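Local coordinates for protein prephenate dehydratase (Arthrobacter aurescens, PDB 3MWB) that probably catalyses the conversion of prephenate to phenylpyruvate in phenylalanine biosynthesis, and binds L-phenylalanine at its ACT domain, at residues T8-G13 with D53-P58; R81-A86 with F184-R189; R226-S231 with S258-A263. All coordinates share one frame; numbering follows the deposited sequence.

Contact 1 of 3, residues T8-G13 with D53-P58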
# COMPACT_ATOMS: atom_id res chain seq x y z
N THR A 8 16.09 -11.66 42.16
CA THR A 8 15.80 -10.32 42.63
C THR A 8 14.93 -9.57 41.63
O THR A 8 15.27 -9.46 40.47
CB THR A 8 17.11 -9.51 42.85
OG1 THR A 8 18.01 -10.25 43.69
CG2 THR A 8 16.83 -8.16 43.49
N TYR A 9 13.81 -9.05 42.10
CA TYR A 9 12.96 -8.22 41.29
C TYR A 9 13.00 -6.80 41.78
O TYR A 9 13.09 -6.55 42.98
CB TYR A 9 11.52 -8.70 41.37
CG TYR A 9 11.29 -10.05 40.75
CD1 TYR A 9 11.54 -10.26 39.40
CD2 TYR A 9 10.80 -11.11 41.51
CE1 TYR A 9 11.32 -11.50 38.82
CE2 TYR A 9 10.58 -12.36 40.94
CZ TYR A 9 10.84 -12.54 39.60
OH TYR A 9 10.61 -13.77 39.03
N THR A 10 12.92 -5.86 40.84
CA THR A 10 12.56 -4.51 41.17
C THR A 10 11.15 -4.25 40.62
O THR A 10 10.62 -5.03 39.83
CB THR A 10 13.56 -3.48 40.61
OG1 THR A 10 13.55 -3.52 39.18
CG2 THR A 10 14.99 -3.76 41.13
N PHE A 11 10.55 -3.16 41.07
CA PHE A 11 9.23 -2.74 40.62
C PHE A 11 9.06 -1.28 40.96
O PHE A 11 9.81 -0.73 41.79
CB PHE A 11 8.10 -3.57 41.24
CG PHE A 11 8.00 -3.46 42.74
CD1 PHE A 11 8.84 -4.20 43.57
CD2 PHE A 11 7.04 -2.64 43.33
CE1 PHE A 11 8.73 -4.11 44.94
CE2 PHE A 11 6.92 -2.55 44.71
CZ PHE A 11 7.76 -3.28 45.52
N LEU A 12 8.08 -0.66 40.32
CA LEU A 12 7.75 0.72 40.58
C LEU A 12 7.13 0.79 41.98
O LEU A 12 6.07 0.22 42.22
CB LEU A 12 6.79 1.27 39.52
CG LEU A 12 6.41 2.76 39.61
CD1 LEU A 12 7.63 3.67 39.47
CD2 LEU A 12 5.37 3.12 38.55
N GLY A 13 7.82 1.46 42.89
CA GLY A 13 7.37 1.55 44.27
C GLY A 13 6.42 2.71 44.47
O GLY A 13 6.04 3.38 43.50
N ASP A 53 17.24 -9.30 38.60
CA ASP A 53 16.96 -10.19 37.49
C ASP A 53 15.92 -9.63 36.53
O ASP A 53 16.06 -9.78 35.33
CB ASP A 53 16.54 -11.56 38.01
CG ASP A 53 17.66 -12.24 38.73
OD1 ASP A 53 18.68 -12.56 38.07
OD2 ASP A 53 17.54 -12.42 39.96
N ALA A 54 14.88 -9.00 37.06
CA ALA A 54 13.80 -8.50 36.23
C ALA A 54 13.12 -7.34 36.94
O ALA A 54 13.20 -7.24 38.17
CB ALA A 54 12.81 -9.61 35.93
N ALA A 55 12.46 -6.49 36.17
CA ALA A 55 11.77 -5.34 36.73
C ALA A 55 10.31 -5.38 36.29
O ALA A 55 10.04 -5.59 35.12
CB ALA A 55 12.42 -4.06 36.23
N MSE A 56 9.39 -5.19 37.23
CA MSE A 56 7.97 -5.20 36.95
C MSE A 56 7.45 -3.76 36.84
O MSE A 56 7.42 -3.02 37.83
CB MSE A 56 7.20 -5.95 38.04
CG MSE A 56 5.70 -6.12 37.74
SE MSE A 56 5.36 -7.33 36.20
CE MSE A 56 5.63 -9.10 36.96
N VAL A 57 7.03 -3.39 35.63
CA VAL A 57 6.63 -2.02 35.36
C VAL A 57 5.32 -1.98 34.60
O VAL A 57 5.04 -2.88 33.81
CB VAL A 57 7.75 -1.24 34.61
CG1 VAL A 57 9.01 -1.12 35.49
CG2 VAL A 57 8.10 -1.90 33.26
N PRO A 58 4.50 -0.92 34.82
CA PRO A 58 3.22 -0.86 34.13
C PRO A 58 3.40 -0.39 32.69
O PRO A 58 4.33 0.37 32.39
CB PRO A 58 2.45 0.20 34.92
CG PRO A 58 3.51 1.14 35.42
CD PRO A 58 4.79 0.31 35.59

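Contact 2 of 3, residues R81-A86 with F184-R189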
# COMPACT_ATOMS: atom_id res chain seq x y z
N ARG A 81 14.58 -7.19 27.47
CA ARG A 81 13.54 -8.07 26.93
C ARG A 81 12.36 -8.23 27.89
O ARG A 81 12.54 -8.52 29.05
CB ARG A 81 14.08 -9.46 26.62
CG ARG A 81 15.28 -9.47 25.67
CD ARG A 81 14.89 -9.11 24.22
NE ARG A 81 16.08 -9.12 23.37
CZ ARG A 81 16.65 -10.22 22.89
NH1 ARG A 81 16.12 -11.41 23.15
NH2 ARG A 81 17.74 -10.13 22.13
N ILE A 82 11.16 -8.08 27.35
CA ILE A 82 9.97 -8.50 28.06
C ILE A 82 9.92 -10.03 28.09
O ILE A 82 9.92 -10.68 27.05
CB ILE A 82 8.70 -7.96 27.37
CG1 ILE A 82 8.73 -6.42 27.40
CG2 ILE A 82 7.44 -8.52 28.05
CD1 ILE A 82 7.72 -5.73 26.40
N ILE A 83 9.88 -10.60 29.29
CA ILE A 83 9.79 -12.06 29.45
C ILE A 83 8.39 -12.54 29.88
O ILE A 83 8.08 -13.72 29.80
CB ILE A 83 10.85 -12.56 30.43
CG1 ILE A 83 10.58 -12.04 31.85
CG2 ILE A 83 12.24 -12.13 29.97
CD1 ILE A 83 11.62 -12.56 32.93
N ARG A 84 7.56 -11.60 30.35
CA ARG A 84 6.23 -11.90 30.86
C ARG A 84 5.38 -10.65 30.82
O ARG A 84 5.88 -9.54 31.02
CB ARG A 84 6.27 -12.39 32.29
CG ARG A 84 4.89 -12.73 32.86
CD ARG A 84 4.99 -13.15 34.33
NE ARG A 84 5.64 -14.45 34.44
CZ ARG A 84 4.99 -15.61 34.47
NH1 ARG A 84 3.66 -15.63 34.38
NH2 ARG A 84 5.67 -16.73 34.57
N GLU A 85 4.09 -10.84 30.57
CA GLU A 85 3.15 -9.76 30.71
C GLU A 85 2.09 -10.21 31.72
O GLU A 85 1.86 -11.40 31.88
CB GLU A 85 2.57 -9.36 29.34
CG GLU A 85 1.63 -10.37 28.70
CD GLU A 85 0.74 -9.75 27.62
OE1 GLU A 85 0.94 -8.57 27.26
OE2 GLU A 85 -0.16 -10.45 27.13
N ALA A 86 1.49 -9.25 32.41
CA ALA A 86 0.38 -9.52 33.34
C ALA A 86 -0.77 -8.55 33.13
O ALA A 86 -0.57 -7.35 32.89
CB ALA A 86 0.87 -9.44 34.76
N PHE A 184 0.96 -4.94 32.87
CA PHE A 184 2.33 -4.81 33.31
C PHE A 184 3.25 -5.65 32.42
O PHE A 184 2.80 -6.60 31.78
CB PHE A 184 2.48 -5.32 34.76
CG PHE A 184 1.68 -4.55 35.78
CD1 PHE A 184 0.34 -4.90 36.06
CD2 PHE A 184 2.26 -3.50 36.50
CE1 PHE A 184 -0.40 -4.20 37.02
CE2 PHE A 184 1.54 -2.79 37.46
CZ PHE A 184 0.20 -3.15 37.73
N ILE A 185 4.54 -5.31 32.42
CA ILE A 185 5.54 -6.13 31.75
C ILE A 185 6.70 -6.41 32.71
O ILE A 185 7.05 -5.58 33.56
CB ILE A 185 6.06 -5.51 30.40
CG1 ILE A 185 6.50 -4.05 30.59
CG2 ILE A 185 5.00 -5.66 29.31
CD1 ILE A 185 7.22 -3.43 29.41
N LEU A 186 7.26 -7.60 32.59
CA LEU A 186 8.42 -7.98 33.38
C LEU A 186 9.62 -8.00 32.44
O LEU A 186 9.63 -8.72 31.46
CB LEU A 186 8.22 -9.38 34.00
CG LEU A 186 9.22 -9.91 35.03
CD1 LEU A 186 9.20 -9.09 36.33
CD2 LEU A 186 8.91 -11.39 35.33
N VAL A 187 10.61 -7.19 32.74
CA VAL A 187 11.67 -6.92 31.79
C VAL A 187 13.04 -7.38 32.31
O VAL A 187 13.40 -7.04 33.41
CB VAL A 187 11.70 -5.42 31.48
CG1 VAL A 187 12.75 -5.13 30.44
CG2 VAL A 187 10.31 -4.96 30.98
N SER A 188 13.79 -8.14 31.50
CA SER A 188 15.12 -8.59 31.91
C SER A 188 16.17 -8.18 30.88
O SER A 188 15.83 -7.60 29.84
CB SER A 188 15.13 -10.11 32.07
OG SER A 188 14.17 -10.54 33.00
N ARG A 189 17.43 -8.47 31.18
CA ARG A 189 18.50 -8.36 30.19
C ARG A 189 18.27 -9.46 29.13
O ARG A 189 17.61 -10.46 29.44
CB ARG A 189 19.88 -8.57 30.86
CG ARG A 189 20.27 -7.48 31.88
CD ARG A 189 21.68 -7.69 32.47
NE ARG A 189 21.85 -8.95 33.22
CZ ARG A 189 21.37 -9.21 34.44
NH1 ARG A 189 20.65 -8.31 35.11
NH2 ARG A 189 21.59 -10.39 34.99

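Contact 3 of 3, residues R226-S231 with S258-A263. With PHE (phenylalanine), chain C.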
# COMPACT_ATOMS: atom_id res chain seq x y z
N ARG A 226 2.61 -9.97 5.82
CA ARG A 226 2.97 -11.32 6.24
C ARG A 226 1.95 -11.92 7.22
O ARG A 226 2.24 -12.88 7.93
CB ARG A 226 4.38 -11.30 6.83
CG ARG A 226 5.49 -11.00 5.77
CD ARG A 226 6.80 -10.76 6.46
NE ARG A 226 7.87 -10.47 5.52
CZ ARG A 226 8.26 -9.25 5.14
NH1 ARG A 226 7.66 -8.17 5.61
NH2 ARG A 226 9.28 -9.13 4.29
N GLY A 227 0.76 -11.34 7.26
CA GLY A 227 -0.34 -11.85 8.07
C GLY A 227 -0.16 -11.69 9.57
O GLY A 227 -0.76 -12.44 10.34
N VAL A 228 0.66 -10.72 10.00
CA VAL A 228 0.92 -10.52 11.41
C VAL A 228 0.04 -9.41 11.97
O VAL A 228 0.20 -8.23 11.62
CB VAL A 228 2.39 -10.19 11.72
CG1 VAL A 228 2.54 -9.98 13.21
CG2 VAL A 228 3.32 -11.33 11.27
N ASN A 229 -0.88 -9.82 12.85
CA ASN A 229 -1.80 -8.95 13.54
C ASN A 229 -1.11 -8.14 14.63
O ASN A 229 -0.27 -8.67 15.40
CB ASN A 229 -2.91 -9.79 14.17
CG ASN A 229 -4.14 -9.01 14.47
OD1 ASN A 229 -4.68 -8.32 13.61
ND2 ASN A 229 -4.61 -9.12 15.70
N LEU A 230 -1.50 -6.86 14.73
CA LEU A 230 -0.98 -6.02 15.80
C LEU A 230 -1.99 -5.79 16.93
O LEU A 230 -3.20 -5.74 16.69
CB LEU A 230 -0.48 -4.67 15.26
CG LEU A 230 0.50 -4.72 14.09
CD1 LEU A 230 0.79 -3.28 13.63
CD2 LEU A 230 1.81 -5.48 14.45
N SER A 231 -1.48 -5.64 18.15
CA SER A 231 -2.35 -5.36 19.30
C SER A 231 -2.03 -4.02 19.96
O SER A 231 -2.79 -3.56 20.84
CB SER A 231 -2.25 -6.50 20.32
OG SER A 231 -0.91 -6.61 20.76
N SER A 258 7.92 -18.19 11.21
CA SER A 258 8.58 -17.74 9.98
C SER A 258 8.08 -16.37 9.53
O SER A 258 8.89 -15.55 9.08
CB SER A 258 8.40 -18.77 8.86
OG SER A 258 8.98 -20.01 9.20
N ARG A 259 6.78 -16.10 9.68
CA ARG A 259 6.23 -14.82 9.23
C ARG A 259 6.73 -13.67 10.10
O ARG A 259 6.84 -12.55 9.64
CB ARG A 259 4.68 -14.83 9.21
CG ARG A 259 4.07 -15.03 10.59
CD ARG A 259 2.55 -15.36 10.54
NE ARG A 259 2.02 -15.45 11.91
CZ ARG A 259 2.16 -16.50 12.72
NH1 ARG A 259 2.80 -17.59 12.31
NH2 ARG A 259 1.64 -16.47 13.95
N VAL A 260 7.07 -13.97 11.36
CA VAL A 260 7.50 -12.95 12.29
C VAL A 260 8.98 -12.65 12.08
O VAL A 260 9.36 -11.49 12.03
CB VAL A 260 7.21 -13.33 13.76
CG1 VAL A 260 7.74 -12.25 14.72
CG2 VAL A 260 5.68 -13.57 13.99
N ALA A 261 9.81 -13.69 11.99
CA ALA A 261 11.21 -13.53 11.66
C ALA A 261 11.34 -12.76 10.36
O ALA A 261 12.19 -11.88 10.24
CB ALA A 261 11.94 -14.89 11.55
N ASP A 262 10.52 -13.12 9.37
CA ASP A 262 10.56 -12.43 8.09
C ASP A 262 10.21 -10.94 8.24
O ASP A 262 10.92 -10.09 7.71
CB ASP A 262 9.66 -13.11 7.07
CG ASP A 262 10.15 -12.91 5.65
OD1 ASP A 262 11.30 -13.33 5.36
OD2 ASP A 262 9.38 -12.35 4.82
N ALA A 263 9.14 -10.64 8.98
CA ALA A 263 8.75 -9.26 9.29
C ALA A 263 9.85 -8.50 10.01
O ALA A 263 10.13 -7.37 9.66
CB ALA A 263 7.45 -9.22 10.10
N PHE C . -4.84 -5.77 14.60
CA PHE C . -5.09 -4.75 13.51
C PHE C . -3.88 -4.63 12.60
O PHE C . -3.83 -3.73 11.72
CB PHE C . -5.50 -3.36 14.08
CG PHE C . -4.57 -2.82 15.16
CD1 PHE C . -3.30 -2.29 14.83
CD2 PHE C . -4.97 -2.83 16.51
CE1 PHE C . -2.45 -1.80 15.81
CE2 PHE C . -4.13 -2.33 17.52
CZ PHE C . -2.85 -1.81 17.16
OXT PHE C . -2.90 -5.39 12.78

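Contact 1 of 3, residues T8-G13 with D53-P58
T8 and D53 start a parallel strand pairing that runs on through Y9, T10 and F11 beside A54, A55 and M56, a pairing inside one of the two mixed sheets of the prephenate dehydratase domain, which belongs to the periplasmic-binding-protein class. The backbone bonds come first. T10 N reaches A54 O at 3.0 Å, and M56 N answers T10 O at 2.9 Å, so T10 bonds the other strand through both its N-H and its C=O. Beyond them L12 N to M56 O is weak, a sign that the strands part toward the glycine. At the other end D53 takes over with both main chain and side chain: its N donates to T8 O, while OD2 accepts T8 N at 2.7 Å through the anti lone pair. Chi1 of -65° sets CG anti to the carbonyl carbon, and from there OD2 reaches the T8 N-H.

The side chains of Y9, A54, F11 and M56 share one face of the sheet. Y9 lays ring atoms CD1 and CE1 against A54 CB, each at 3.8 Å, and meets A54 O at its ring edge, in plane. The F11 and M56 side chains meet at their CB atoms, 4.1 Å apart, and their ends lead away. At the end of the pairing the L12 side chain crosses P58 at about a right angle, CD2 4.1 Å from P58 CD.

T10 and A55 use the other face. T10 OG1 lies 3.2 Å from A55 CB, yet its hydrogen bond is to A43 O of helix 40-48.

Strand 8-12 lies between strands 54-60 and 33-37; helix 18-23 packs on Y9, F11 and M56, and strand 181-188 flanks strand 54-60.

Contact 2 of 3, residues R81-A86 with F184-R189
I82 and I185 meet on one face of an antiparallel ladder interrupted by a beta bulge, where I83 and R84 together stand opposite L186. The ladder joins strand 81-89, an outer strand of the sheet within this chain, to strand 181-188. The two isoleucines cross obliquely: I82 CD1 touches I185 CD1 at 3.8 Å, and I82 CG2 lies 4.0 Å from I185 CG2. V187 flanks them, its CG2 4.2 Å from I82 CG1. An alanine in place of I82 would probably leave the methyl groups of I185 without their mates and open a gap beside V187.

I83 sits in the bulge beside R84, and its outer atoms reach L186. Its CG1 sits between its own backbone N and carbonyl carbon (chi1 66°), and CD1 slants across L186 to reach CD2 at 3.8 Å. R84 presses CB on L186 CB at 4.0 Å, while L186 also packs on A54 and M56 of the next strand. E85 sends its carboxylate off the ladder to K201, R183 and the N-H of A283.

At the bulge, I83 N meets L186 O almost along the C=O axis, at 2.9 Å with a C=O...N angle of 174°.

Contact 3 of 3, residues R226-S231 with S258-A263
A Schellman motif ends helix 215-224 of the ACT domain, and R226 to V228, at the end of the motif, pack on helix 258-270 before the chain enters the phenylalanine pocket. G227, with its positive phi, is the C-prime residue.

R226 stretches out from CG to NE and forms a salt bridge with D262. NE points at OD2 from 2.5 Å, short enough to be read with caution, while NH2 adds only a weak bond there. OD2 lies in the guanidinium plane and is met on its anti side, 30° out of the carboxylate plane, with the two planes 62° apart. D262 O sits 3.6 Å above one guanidinium face, toward the rim. NH1 turns to Q222.

R259 packs next to it, on the main chain and V228. Its CG lies between backbone N and carbonyl carbon (chi1 63°), and the chain passes V228 at a slant, CG to CG2 at 3.8 Å; its CB is 3.4 Å from R226 O.

The bound phenylalanine is gripped by its amino acid end: its N donates to N229 OD1 and to L230 O, both at 2.7 Å, and L230 N donates to its OXT at 2.8 Å. It also bonds D211 OD1 and L216 N of the third subunit, and N229 ND2 is held by D252 and the same D211. Such a site between subunits is consistent with feedback control by phenylalanine, as in related enzymes.

V228 and L230 lie between F223 of helix 215-224 and strand 245-252, while F299 of helix 296-311 packs on R259 and D262.

Overall arrangement
From the N terminus, contact 1 closes first, over a loop holding strand 33-37 and helices 18-23 and 40-48. Contact 2 follows with a much longer loop, 97 residues that include the whole second five-stranded sheet, before 184-189 returns to the first. Contact 3 closes a short excursion within the ACT domain. The three are in series; none nests or crosses. Contacts 1 and 2 share a sheet, since strands 54-60 and 181-188 are neighbours, with V57 O to I185 N and A55 O to V187 N probably hydrogen-bonded. Contact 3 stands apart, its centre about 20 Å from that of contact 2, whose strand 81-89 nevertheless meets the ACT sheet through I82 and L277.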